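Local coordinates for protein mevalonate diphosphate decarboxylase (Legionella pneumophila, PDB 3LTO) that probably catalyses the ATP-dependent decarboxylation of mevalonate 5-diphosphate, which yields isopentenyl diphosphate in isoprenoid synthesis, at residues A[231-236]-A[277-281]; A[266-270]-A[303-307]; A[172-176]-A[291-295]. All blocks are in the same frame, centred on the assembly; numbering follows the deposited sequence.

Starting from the N terminus, the first residues involved are 172-176, the linker between strand 165-168 of the larger sheet and strand 177-182 of the four-stranded antiparallel sheet. Contact 3 joins this linker to 291-295 and closes a loop of 114 residues. Contact 1 falls entirely within that loop, bringing helix 228-247 beside strand 279-281. Contact 2 pairs helix 258-274 with helix 297-308; its first segment precedes 277-281 and its second follows 291-295, so it crosses both others. Strands 279-281 and 288-292 are sheet neighbours and couple contacts 1 and 3. Tyr232 and Trp236 touch Glu268, linking contacts 1 and 2, while Tyr292 reaches Phe303 to link contacts 2 and 3.

Contact 1. Residues A[231-236]-A[277-281]; sequences IYQICW and GPVVT
Val279 and Val280 meet the helix from the two sides of their strand. Val279 spreads its methyls against Ile231 and Cys235: CG2 lies 3.6 Å from Ile231 CG2, the two side chains slanting across one another, and CG1 sits 3.9 Å from Cys235 SG. With chi1 at 161°, CG1 stands anti to the backbone N and is the methyl that meets the cysteine. Val280 runs alongside Trp236 in the same direction, its CB at the indole edge, 4.0 Å from CE3. Helix 228-247 thus flanks strand 279-281, the outermost on its side of the antiparallel sheet within this chain, in the C-terminal half of a GHMP-type fold; the axes of the two short segments are 7.0 Å apart and run parallel to within 9°. Between them, a water accepts from Val280 N at 2.7 Å and donates to Tyr232 O at 2.6 Å. That carbonyl also receives the helical bond from Trp236 N, so two donors grip it. Tyr232 meets the strand's start obliquely, CD1 being 3.4 Å from Pro278 O, whose hydrogen bond comes from Trp271 NE1. The Trp271 ring also stacks on Tyr232.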
ATOM      1  N   ILE A 231      -3.768 -13.165  23.777  1.00  8.37           N
ATOM      2  CA  ILE A 231      -4.586 -12.884  22.600  1.00  8.09           C
ATOM      3  C   ILE A 231      -5.961 -12.468  23.137  1.00  9.56           C
ATOM      4  O   ILE A 231      -6.527 -11.448  22.724  1.00 10.19           O
ATOM      5  CB  ILE A 231      -4.712 -14.135  21.683  1.00  7.66           C
ATOM      6  CG1 ILE A 231      -3.338 -14.473  21.098  1.00  7.61           C
ATOM      7  CG2 ILE A 231      -5.716 -13.879  20.553  1.00  4.90           C
ATOM      8  CD1 ILE A 231      -3.316 -15.682  20.187  1.00 10.39           C
ATOM      9  N   TYR A 232      -6.474 -13.252  24.080  1.00  7.90           N
ATOM     10  CA  TYR A 232      -7.765 -12.963  24.707  1.00  9.16           C
ATOM     11  C   TYR A 232      -7.799 -11.543  25.292  1.00  8.68           C
ATOM     12  O   TYR A 232      -8.664 -10.747  24.940  1.00  7.48           O
ATOM     13  CB  TYR A 232      -8.031 -13.992  25.808  1.00  8.69           C
ATOM     14  CG  TYR A 232      -8.974 -13.552  26.910  1.00  8.57           C
ATOM     15  CD1 TYR A 232     -10.313 -13.264  26.647  1.00  7.86           C
ATOM     16  CD2 TYR A 232      -8.532 -13.469  28.230  1.00 10.79           C
ATOM     17  CE1 TYR A 232     -11.186 -12.910  27.667  1.00  8.00           C
ATOM     18  CE2 TYR A 232      -9.400 -13.115  29.265  1.00  9.86           C
ATOM     19  CZ  TYR A 232     -10.724 -12.838  28.976  1.00  9.66           C
ATOM     20  OH  TYR A 232     -11.589 -12.513  29.999  1.00 10.73           O
ATOM     21  N   GLN A 233      -6.845 -11.232  26.166  1.00  8.94           N
ATOM     22  CA  GLN A 233      -6.777  -9.924  26.812  1.00  9.72           C
ATOM     23  C   GLN A 233      -6.644  -8.764  25.829  1.00  9.12           C
ATOM     24  O   GLN A 233      -7.352  -7.762  25.933  1.00  8.86           O
ATOM     25  CB  GLN A 233      -5.616  -9.907  27.810  1.00 13.20           C
ATOM     26  CG  GLN A 233      -5.673 -11.064  28.799  1.00 15.30           C
ATOM     27  CD  GLN A 233      -4.486 -11.105  29.744  1.00 15.50           C
ATOM     28  OE1 GLN A 233      -3.339 -10.964  29.324  1.00 13.14           O
ATOM     29  NE2 GLN A 233      -4.759 -11.319  31.027  1.00 17.39           N
ATOM     30  N   ILE A 234      -5.735  -8.896  24.874  1.00  9.65           N
ATOM     31  CA  ILE A 234      -5.542  -7.854  23.878  1.00  7.28           C
ATOM     32  C   ILE A 234      -6.823  -7.636  23.071  1.00  7.44           C
ATOM     33  O   ILE A 234      -7.279  -6.504  22.915  1.00  7.71           O
ATOM     34  CB  ILE A 234      -4.394  -8.218  22.913  1.00  7.16           C
ATOM     35  CG1 ILE A 234      -3.092  -8.410  23.698  1.00  7.22           C
ATOM     36  CG2 ILE A 234      -4.215  -7.118  21.876  1.00  6.78           C
ATOM     37  CD1 ILE A 234      -1.980  -9.017  22.874  1.00  8.11           C
ATOM     38  N   CYS A 235      -7.407  -8.712  22.555  1.00  8.41           N
ATOM     39  CA  CYS A 235      -8.629  -8.571  21.771  1.00 10.11           C
ATOM     40  C   CYS A 235      -9.741  -7.966  22.611  1.00  9.77           C
ATOM     41  O   CYS A 235     -10.592  -7.234  22.098  1.00 10.49           O
ATOM     42  CB  CYS A 235      -9.064  -9.924  21.200  1.00 10.82           C
ATOM     43  SG  CYS A 235      -7.968 -10.556  19.894  1.00 11.63           S
ATOM     44  N   TRP A 236      -9.726  -8.279  23.904  1.00  8.34           N
ATOM     45  CA  TRP A 236     -10.721  -7.767  24.838  1.00  9.50           C
ATOM     46  C   TRP A 236     -10.571  -6.248  24.902  1.00 11.22           C
ATOM     47  O   TRP A 236     -11.536  -5.497  24.730  1.00  8.46           O
ATOM     48  CB  TRP A 236     -10.480  -8.394  26.216  1.00 10.39           C
ATOM     49  CG  TRP A 236     -11.515  -8.111  27.277  1.00  9.07           C
ATOM     50  CD1 TRP A 236     -11.480  -7.120  28.218  1.00  9.63           C
ATOM     51  CD2 TRP A 236     -12.694  -8.884  27.554  1.00  8.24           C
ATOM     52  NE1 TRP A 236     -12.555  -7.232  29.066  1.00  9.80           N
ATOM     53  CE2 TRP A 236     -13.316  -8.305  28.680  1.00  7.82           C
ATOM     54  CE3 TRP A 236     -13.282 -10.008  26.955  1.00  7.45           C
ATOM     55  CZ2 TRP A 236     -14.501  -8.815  29.227  1.00  7.74           C
ATOM     56  CZ3 TRP A 236     -14.459 -10.517  27.498  1.00  7.67           C
ATOM     57  CH2 TRP A 236     -15.056  -9.919  28.626  1.00  8.11           C
ATOM     58  N   GLY A 277      -9.869 -20.149  28.092  1.00 15.17           N
ATOM     59  CA  GLY A 277     -11.184 -19.799  27.592  1.00 14.01           C
ATOM     60  C   GLY A 277     -11.174 -19.341  26.150  1.00 12.46           C
ATOM     61  O   GLY A 277     -10.215 -19.582  25.418  1.00 10.55           O
ATOM     62  N   PRO A 278     -12.237 -18.659  25.714  1.00 12.08           N
ATOM     63  CA  PRO A 278     -12.314 -18.183  24.338  1.00 10.74           C
ATOM     64  C   PRO A 278     -11.767 -16.776  24.116  1.00 10.74           C
ATOM     65  O   PRO A 278     -11.633 -15.981  25.048  1.00 10.61           O
ATOM     66  CB  PRO A 278     -13.804 -18.238  24.064  1.00 10.97           C
ATOM     67  CG  PRO A 278     -14.363 -17.739  25.355  1.00 10.80           C
ATOM     68  CD  PRO A 278     -13.532 -18.478  26.399  1.00 11.82           C
ATOM     69  N   VAL A 279     -11.436 -16.483  22.866  1.00 10.53           N
ATOM     70  CA  VAL A 279     -10.988 -15.154  22.508  1.00  9.15           C
ATOM     71  C   VAL A 279     -12.335 -14.498  22.207  1.00 10.39           C
ATOM     72  O   VAL A 279     -13.220 -15.136  21.626  1.00  8.01           O
ATOM     73  CB  VAL A 279     -10.078 -15.193  21.268  1.00 10.73           C
ATOM     74  CG1 VAL A 279     -10.002 -13.815  20.625  1.00  9.91           C
ATOM     75  CG2 VAL A 279      -8.683 -15.667  21.679  1.00  9.00           C
ATOM     76  N   VAL A 280     -12.497 -13.246  22.624  1.00  9.23           N
ATOM     77  CA  VAL A 280     -13.753 -12.533  22.451  1.00  8.99           C
ATOM     78  C   VAL A 280     -13.618 -11.196  21.737  1.00  9.12           C
ATOM     79  O   VAL A 280     -12.668 -10.452  21.971  1.00  8.87           O
ATOM     80  CB  VAL A 280     -14.415 -12.286  23.835  1.00  8.90           C
ATOM     81  CG1 VAL A 280     -15.788 -11.648  23.666  1.00  5.25           C
ATOM     82  CG2 VAL A 280     -14.516 -13.603  24.596  1.00  8.23           C
ATOM     83  N   THR A 281     -14.577 -10.906  20.861  1.00  9.92           N
ATOM     84  CA  THR A 281     -14.597  -9.647  20.129  1.00 11.96           C
ATOM     85  C   THR A 281     -16.020  -9.258  19.821  1.00 11.74           C
ATOM     86  O   THR A 281     -16.933 -10.082  19.892  1.00  9.93           O
ATOM     87  CB  THR A 281     -13.909  -9.713  18.763  1.00 13.33           C
ATOM     88  OG1 THR A 281     -12.966 -10.783  18.737  1.00 22.40           O
ATOM     89  CG2 THR A 281     -13.203  -8.424  18.494  1.00 10.90           C
TER
HETATM   90  O   HOH W   1     -10.945 -11.462  23.902  1.00  8.43           O

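Contact 2. Residues A[266-270]-A[303-307]; sequences VIEKF and FKSDH
Phe303 drives the edge of its ring into the face of Phe270 in a T-shaped pair, with ring centroids 4.8 Å apart and planes at 79°. The touching atom is CD2 of Phe303, 3.3 Å from Phe270 CG. Phe303 CB adds a CH-pi contact over the Phe270 face, 4.1 Å from the ring centroid. Both phenyls extend with CG anti to the backbone N (chi1 -176° for Phe270), which carries them across the 11.9 Å that separates the axes of the two short helical segments. At the far end of Phe303, CZ meets Ile267 CG1 at 3.4 Å, the two side chains crossing at about a right angle. This dense part lies against the sheet, where Ile267 touches Leu290 and Phe303 touches Tyr292, so helices 258-274 and 297-308 pack together over strand 288-292.

The other side reaches the solvent, and both Val266 and His307 are partly exposed there. CG1 of Val266 still approaches the imidazole of His307 closely, obliquely and 3.4 Å from CD2; the looser pair is His307 with Phe270, whose CD1 stays 4.0 Å from His307 CE1. Phe270, Phe303 and His307 form an aromatic cluster. With no hydrogen bond joining the two segments, their hold on each other rests on dispersion and on the ring-edge hydrogens of Phe303 meeting the pi face of Phe270.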
ATOM      1  N   VAL A 266     -19.423 -13.003  32.870  1.00 12.37           N
ATOM      2  CA  VAL A 266     -19.400 -14.444  33.054  1.00 12.35           C
ATOM      3  C   VAL A 266     -18.181 -15.046  32.358  1.00 11.56           C
ATOM      4  O   VAL A 266     -17.504 -15.914  32.907  1.00 12.61           O
ATOM      5  CB  VAL A 266     -20.698 -15.090  32.510  1.00 12.22           C
ATOM      6  CG1 VAL A 266     -20.523 -16.591  32.350  1.00 12.48           C
ATOM      7  CG2 VAL A 266     -21.851 -14.810  33.472  1.00 11.82           C
ATOM      8  N   ILE A 267     -17.887 -14.576  31.154  1.00 11.63           N
ATOM      9  CA  ILE A 267     -16.738 -15.093  30.424  1.00 11.54           C
ATOM     10  C   ILE A 267     -15.444 -14.826  31.196  1.00 11.63           C
ATOM     11  O   ILE A 267     -14.568 -15.685  31.256  1.00 10.48           O
ATOM     12  CB  ILE A 267     -16.654 -14.468  29.002  1.00 10.98           C
ATOM     13  CG1 ILE A 267     -17.813 -14.988  28.148  1.00 10.62           C
ATOM     14  CG2 ILE A 267     -15.333 -14.823  28.348  1.00  9.11           C
ATOM     15  CD1 ILE A 267     -18.022 -14.232  26.852  1.00 10.56           C
ATOM     16  N   GLU A 268     -15.327 -13.644  31.794  1.00 12.31           N
ATOM     17  CA  GLU A 268     -14.134 -13.304  32.560  1.00 15.13           C
ATOM     18  C   GLU A 268     -13.987 -14.258  33.737  1.00 15.84           C
ATOM     19  O   GLU A 268     -12.916 -14.819  33.959  1.00 17.25           O
ATOM     20  CB  GLU A 268     -14.213 -11.872  33.084  1.00 15.10           C
ATOM     21  CG  GLU A 268     -14.210 -10.814  32.029  1.00 18.17           C
ATOM     22  CD  GLU A 268     -14.195  -9.418  32.620  1.00 18.60           C
ATOM     23  OE1 GLU A 268     -15.163  -9.050  33.317  1.00 20.91           O
ATOM     24  OE2 GLU A 268     -13.211  -8.692  32.390  1.00 20.40           O
ATOM     25  N   LYS A 269     -15.067 -14.430  34.493  1.00 16.69           N
ATOM     26  CA  LYS A 269     -15.049 -15.324  35.643  1.00 17.45           C
ATOM     27  C   LYS A 269     -14.720 -16.737  35.175  1.00 17.81           C
ATOM     28  O   LYS A 269     -13.988 -17.459  35.846  1.00 16.88           O
ATOM     29  CB  LYS A 269     -16.405 -15.315  36.360  1.00 18.49           C
ATOM     30  CG  LYS A 269     -16.724 -14.035  37.125  1.00 20.31           C
ATOM     31  CD  LYS A 269     -18.142 -14.086  37.698  1.00 23.07           C
ATOM     32  CE  LYS A 269     -18.507 -12.827  38.480  1.00 25.29           C
ATOM     33  NZ  LYS A 269     -17.711 -12.689  39.735  1.00 27.93           N
ATOM     34  N   PHE A 270     -15.268 -17.130  34.025  1.00 17.39           N
ATOM     35  CA  PHE A 270     -15.003 -18.461  33.480  1.00 16.84           C
ATOM     36  C   PHE A 270     -13.501 -18.605  33.248  1.00 16.34           C
ATOM     37  O   PHE A 270     -12.911 -19.611  33.622  1.00 14.83           O
ATOM     38  CB  PHE A 270     -15.744 -18.672  32.154  1.00 15.06           C
ATOM     39  CG  PHE A 270     -15.594 -20.061  31.592  1.00 17.01           C
ATOM     40  CD1 PHE A 270     -16.351 -21.120  32.097  1.00 15.67           C
ATOM     41  CD2 PHE A 270     -14.687 -20.318  30.564  1.00 15.01           C
ATOM     42  CE1 PHE A 270     -16.209 -22.414  31.589  1.00 13.47           C
ATOM     43  CE2 PHE A 270     -14.540 -21.611  30.051  1.00 13.17           C
ATOM     44  CZ  PHE A 270     -15.303 -22.657  30.564  1.00 13.13           C
ATOM     45  N   PHE A 303     -18.736 -24.463  28.402  1.00 14.05           N
ATOM     46  CA  PHE A 303     -19.150 -23.088  28.657  1.00 14.06           C
ATOM     47  C   PHE A 303     -20.559 -22.817  28.112  1.00 13.66           C
ATOM     48  O   PHE A 303     -21.361 -22.137  28.748  1.00 13.30           O
ATOM     49  CB  PHE A 303     -18.144 -22.104  28.046  1.00 13.26           C
ATOM     50  CG  PHE A 303     -18.505 -20.669  28.270  1.00 13.25           C
ATOM     51  CD1 PHE A 303     -19.312 -19.990  27.360  1.00 12.04           C
ATOM     52  CD2 PHE A 303     -18.106 -20.012  29.429  1.00 13.12           C
ATOM     53  CE1 PHE A 303     -19.722 -18.678  27.601  1.00 12.22           C
ATOM     54  CE2 PHE A 303     -18.512 -18.693  29.684  1.00 15.06           C
ATOM     55  CZ  PHE A 303     -19.323 -18.028  28.765  1.00 14.22           C
ATOM     56  N   LYS A 304     -20.855 -23.348  26.932  1.00 12.73           N
ATOM     57  CA  LYS A 304     -22.169 -23.167  26.331  1.00 13.98           C
ATOM     58  C   LYS A 304     -23.215 -23.807  27.238  1.00 14.97           C
ATOM     59  O   LYS A 304     -24.270 -23.224  27.512  1.00 14.47           O
ATOM     60  CB  LYS A 304     -22.207 -23.828  24.950  1.00 14.24           C
ATOM     61  CG  LYS A 304     -23.575 -23.832  24.274  1.00 14.99           C
ATOM     62  CD  LYS A 304     -23.481 -24.457  22.892  1.00 16.07           C
ATOM     63  CE  LYS A 304     -24.785 -24.325  22.122  1.00 20.62           C
ATOM     64  NZ  LYS A 304     -24.628 -24.656  20.663  1.00 21.41           N
ATOM     65  N   SER A 305     -22.909 -25.014  27.702  1.00 13.19           N
ATOM     66  CA  SER A 305     -23.808 -25.749  28.575  1.00 14.22           C
ATOM     67  C   SER A 305     -24.026 -25.020  29.893  1.00 14.70           C
ATOM     68  O   SER A 305     -25.162 -24.762  30.289  1.00 13.87           O
ATOM     69  CB  SER A 305     -23.244 -27.148  28.868  1.00 15.76           C
ATOM     70  OG  SER A 305     -23.139 -27.934  27.688  1.00 17.55           O
ATOM     71  N   ASP A 306     -22.931 -24.677  30.561  1.00 14.64           N
ATOM     72  CA  ASP A 306     -23.017 -24.024  31.859  1.00 17.48           C
ATOM     73  C   ASP A 306     -23.397 -22.543  31.900  1.00 16.46           C
ATOM     74  O   ASP A 306     -23.853 -22.063  32.939  1.00 15.45           O
ATOM     75  CB  ASP A 306     -21.709 -24.220  32.646  1.00 17.35           C
ATOM     76  CG  ASP A 306     -21.407 -25.680  32.934  1.00 18.81           C
ATOM     77  OD1 ASP A 306     -22.342 -26.507  32.927  1.00 20.57           O
ATOM     78  OD2 ASP A 306     -20.228 -26.005  33.183  1.00 22.22           O
ATOM     79  N   HIS A 307     -23.228 -21.812  30.802  1.00 15.60           N
ATOM     80  CA  HIS A 307     -23.559 -20.390  30.846  1.00 15.62           C
ATOM     81  C   HIS A 307     -24.338 -19.772  29.686  1.00 14.86           C
ATOM     82  O   HIS A 307     -24.818 -18.649  29.805  1.00 15.61           O
ATOM     83  CB  HIS A 307     -22.287 -19.563  31.074  1.00 15.37           C
ATOM     84  CG  HIS A 307     -21.531 -19.940  32.308  1.00 14.98           C
ATOM     85  ND1 HIS A 307     -20.515 -20.870  32.303  1.00 17.96           N
ATOM     86  CD2 HIS A 307     -21.646 -19.518  33.590  1.00 16.58           C
ATOM     87  CE1 HIS A 307     -20.034 -21.004  33.528  1.00 16.43           C
ATOM     88  NE2 HIS A 307     -20.703 -20.194  34.327  1.00 15.78           N
TER

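Contact 3. Residues A[172-176]-A[291-295]; sequences PYKDL and LYRSD
Tyr173 and Arg293 come to lie side by side because each carries CG beside its backbone N and anti to its carbonyl carbon (chi1 -59° for the tyrosine), and because the arginine stays extended at chi2. These torsions bring Arg293 CG and CD beside the tyrosine ring, CD approaching obliquely to 3.4 Å from Tyr173 CE1. A bend at chi3 (-99°) then turns the guanidinium, which ends at 39° to the ring plane. Beyond the bend, Arg293 NH1 bonds Asp295 OD1 at 2.6 Å, on the syn side and somewhat out of the carboxylate plane. NH2 makes a salt bridge to Asp276, and Trp228 adds a cation-pi contact with Arg293 while meeting Tyr173 edge to face.

Further along the linker, the contact passes to the backbone. Leu176 packs against the end of strand 288-292, its CB 3.3 Å from Tyr292 O and its CD2 4.0 Å from Arg293 CA. Ser294 CB rests 3.3 Å from Asp175 O. A water accepts from Ser294 N at 3.0 Å and donates to Lys174 O at 3.2 Å. Leu177, which follows Leu176, already pairs with Tyr292, so the linker is fastened just before strand 177-182 enters the four-stranded sheet.

No direct hydrogen bond spans the two segments; the arginine offers its methylenes to the linker and its charge to two acids, which probably hold the guanidinium in place beside the tyrosine.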
ATOM      1  N   PRO A 172      -0.096 -19.197  13.918  1.00 21.49           N
ATOM      2  CA  PRO A 172      -0.164 -20.473  14.639  1.00 23.70           C
ATOM      3  C   PRO A 172      -1.507 -21.191  14.798  1.00 26.03           C
ATOM      4  O   PRO A 172      -1.531 -22.413  14.934  1.00 28.73           O
ATOM      5  CB  PRO A 172       0.440 -20.128  15.998  1.00 23.34           C
ATOM      6  CG  PRO A 172       1.405 -19.053  15.672  1.00 22.51           C
ATOM      7  CD  PRO A 172       0.612 -18.194  14.731  1.00 21.93           C
ATOM      8  N   TYR A 173      -2.615 -20.458  14.798  1.00 26.19           N
ATOM      9  CA  TYR A 173      -3.918 -21.091  14.984  1.00 26.64           C
ATOM     10  C   TYR A 173      -4.756 -21.180  13.711  1.00 28.21           C
ATOM     11  O   TYR A 173      -4.773 -20.259  12.901  1.00 30.09           O
ATOM     12  CB  TYR A 173      -4.693 -20.348  16.072  1.00 24.67           C
ATOM     13  CG  TYR A 173      -3.970 -20.326  17.397  1.00 22.46           C
ATOM     14  CD1 TYR A 173      -3.910 -21.466  18.202  1.00 21.60           C
ATOM     15  CD2 TYR A 173      -3.320 -19.175  17.838  1.00 20.99           C
ATOM     16  CE1 TYR A 173      -3.220 -21.458  19.415  1.00 19.27           C
ATOM     17  CE2 TYR A 173      -2.624 -19.157  19.051  1.00 20.36           C
ATOM     18  CZ  TYR A 173      -2.581 -20.300  19.831  1.00 20.12           C
ATOM     19  OH  TYR A 173      -1.902 -20.284  21.028  1.00 20.61           O
ATOM     20  N   LYS A 174      -5.448 -22.303  13.547  1.00 28.57           N
ATOM     21  CA  LYS A 174      -6.288 -22.544  12.377  1.00 28.97           C
ATOM     22  C   LYS A 174      -7.451 -23.444  12.798  1.00 27.36           C
ATOM     23  O   LYS A 174      -7.406 -24.079  13.849  1.00 27.18           O
ATOM     24  CB  LYS A 174      -5.467 -23.233  11.280  1.00 32.92           C
ATOM     25  CG  LYS A 174      -4.162 -22.508  10.926  1.00 37.66           C
ATOM     26  CD  LYS A 174      -3.193 -23.414  10.170  1.00 40.56           C
ATOM     27  CE  LYS A 174      -1.868 -22.703   9.872  1.00 42.40           C
ATOM     28  NZ  LYS A 174      -1.133 -22.302  11.111  1.00 42.20           N
ATOM     29  N   ASP A 175      -8.487 -23.511  11.975  1.00 25.32           N
ATOM     30  CA  ASP A 175      -9.641 -24.330  12.304  1.00 24.12           C
ATOM     31  C   ASP A 175     -10.137 -23.970  13.701  1.00 21.35           C
ATOM     32  O   ASP A 175     -10.205 -24.820  14.583  1.00 22.69           O
ATOM     33  CB  ASP A 175      -9.288 -25.820  12.260  1.00 26.12           C
ATOM     34  CG  ASP A 175      -8.897 -26.292  10.869  1.00 30.94           C
ATOM     35  OD1 ASP A 175      -9.632 -25.982   9.904  1.00 34.90           O
ATOM     36  OD2 ASP A 175      -7.862 -26.982  10.738  1.00 29.98           O
ATOM     37  N   LEU A 176     -10.466 -22.702  13.907  1.00 17.57           N
ATOM     38  CA  LEU A 176     -10.967 -22.265  15.200  1.00 15.60           C
ATOM     39  C   LEU A 176     -12.457 -22.548  15.264  1.00 14.81           C
ATOM     40  O   LEU A 176     -13.117 -22.646  14.233  1.00 14.38           O
ATOM     41  CB  LEU A 176     -10.746 -20.764  15.376  1.00 14.81           C
ATOM     42  CG  LEU A 176      -9.311 -20.250  15.299  1.00 15.81           C
ATOM     43  CD1 LEU A 176      -9.329 -18.723  15.322  1.00 12.76           C
ATOM     44  CD2 LEU A 176      -8.486 -20.817  16.459  1.00 13.51           C
ATOM     45  N   LEU A 291     -14.248 -17.238  19.982  1.00 12.29           N
ATOM     46  CA  LEU A 291     -13.314 -17.971  19.137  1.00 12.35           C
ATOM     47  C   LEU A 291     -12.563 -18.928  20.042  1.00 12.63           C
ATOM     48  O   LEU A 291     -11.971 -18.515  21.045  1.00 13.47           O
ATOM     49  CB  LEU A 291     -12.337 -17.017  18.443  1.00 11.75           C
ATOM     50  CG  LEU A 291     -12.933 -16.199  17.297  1.00 11.64           C
ATOM     51  CD1 LEU A 291     -11.904 -15.207  16.779  1.00 11.21           C
ATOM     52  CD2 LEU A 291     -13.380 -17.141  16.184  1.00  9.79           C
ATOM     53  N   TYR A 292     -12.609 -20.210  19.694  1.00 13.65           N
ATOM     54  CA  TYR A 292     -11.958 -21.264  20.467  1.00 13.23           C
ATOM     55  C   TYR A 292     -10.957 -21.989  19.591  1.00 14.09           C
ATOM     56  O   TYR A 292     -11.126 -22.054  18.377  1.00 13.24           O
ATOM     57  CB  TYR A 292     -12.987 -22.298  20.937  1.00 12.34           C
ATOM     58  CG  TYR A 292     -13.919 -21.864  22.042  1.00 10.53           C
ATOM     59  CD1 TYR A 292     -13.522 -21.921  23.374  1.00  9.40           C
ATOM     60  CD2 TYR A 292     -15.216 -21.442  21.756  1.00 10.17           C
ATOM     61  CE1 TYR A 292     -14.396 -21.573  24.397  1.00 11.58           C
ATOM     62  CE2 TYR A 292     -16.101 -21.094  22.773  1.00  9.46           C
ATOM     63  CZ  TYR A 292     -15.685 -21.163  24.089  1.00 10.91           C
ATOM     64  OH  TYR A 292     -16.557 -20.832  25.100  1.00 12.47           O
ATOM     65  N   ARG A 293      -9.922 -22.539  20.217  1.00 14.44           N
ATOM     66  CA  ARG A 293      -8.917 -23.307  19.497  1.00 15.99           C
ATOM     67  C   ARG A 293      -9.547 -24.644  19.107  1.00 15.85           C
ATOM     68  O   ARG A 293     -10.508 -25.086  19.734  1.00 15.24           O
ATOM     69  CB  ARG A 293      -7.706 -23.574  20.393  1.00 17.92           C
ATOM     70  CG  ARG A 293      -6.842 -22.368  20.673  1.00 19.05           C
ATOM     71  CD  ARG A 293      -5.582 -22.758  21.429  1.00 19.88           C
ATOM     72  NE  ARG A 293      -5.707 -22.507  22.860  1.00 25.34           N
ATOM     73  CZ  ARG A 293      -6.272 -23.336  23.725  1.00 24.91           C
ATOM     74  NH1 ARG A 293      -6.759 -24.491  23.313  1.00 27.60           N
ATOM     75  NH2 ARG A 293      -6.376 -22.990  24.997  1.00 26.03           N
ATOM     76  N   SER A 294      -9.005 -25.287  18.077  1.00 16.48           N
ATOM     77  CA  SER A 294      -9.527 -26.575  17.634  1.00 17.79           C
ATOM     78  C   SER A 294      -9.458 -27.593  18.768  1.00 16.40           C
ATOM     79  O   SER A 294     -10.234 -28.540  18.795  1.00 17.82           O
ATOM     80  CB  SER A 294      -8.734 -27.094  16.437  1.00 17.35           C
ATOM     81  OG  SER A 294      -7.378 -27.296  16.792  1.00 22.80           O
ATOM     82  N   ASP A 295      -8.540 -27.391  19.709  1.00 17.22           N
ATOM     83  CA  ASP A 295      -8.408 -28.308  20.845  1.00 18.62           C
ATOM     84  C   ASP A 295      -9.264 -27.897  22.048  1.00 18.77           C
ATOM     85  O   ASP A 295      -9.146 -28.480  23.123  1.00 20.40           O
ATOM     86  CB  ASP A 295      -6.947 -28.412  21.294  1.00 19.87           C
ATOM     87  CG  ASP A 295      -6.465 -27.163  22.005  1.00 22.33           C
ATOM     88  OD1 ASP A 295      -6.340 -26.114  21.350  1.00 23.61           O
ATOM     89  OD2 ASP A 295      -6.217 -27.227  23.227  1.00 26.98           O
TER
HETATM   90  O   HOH W   2      -6.592 -23.861  16.983  1.00 17.83           O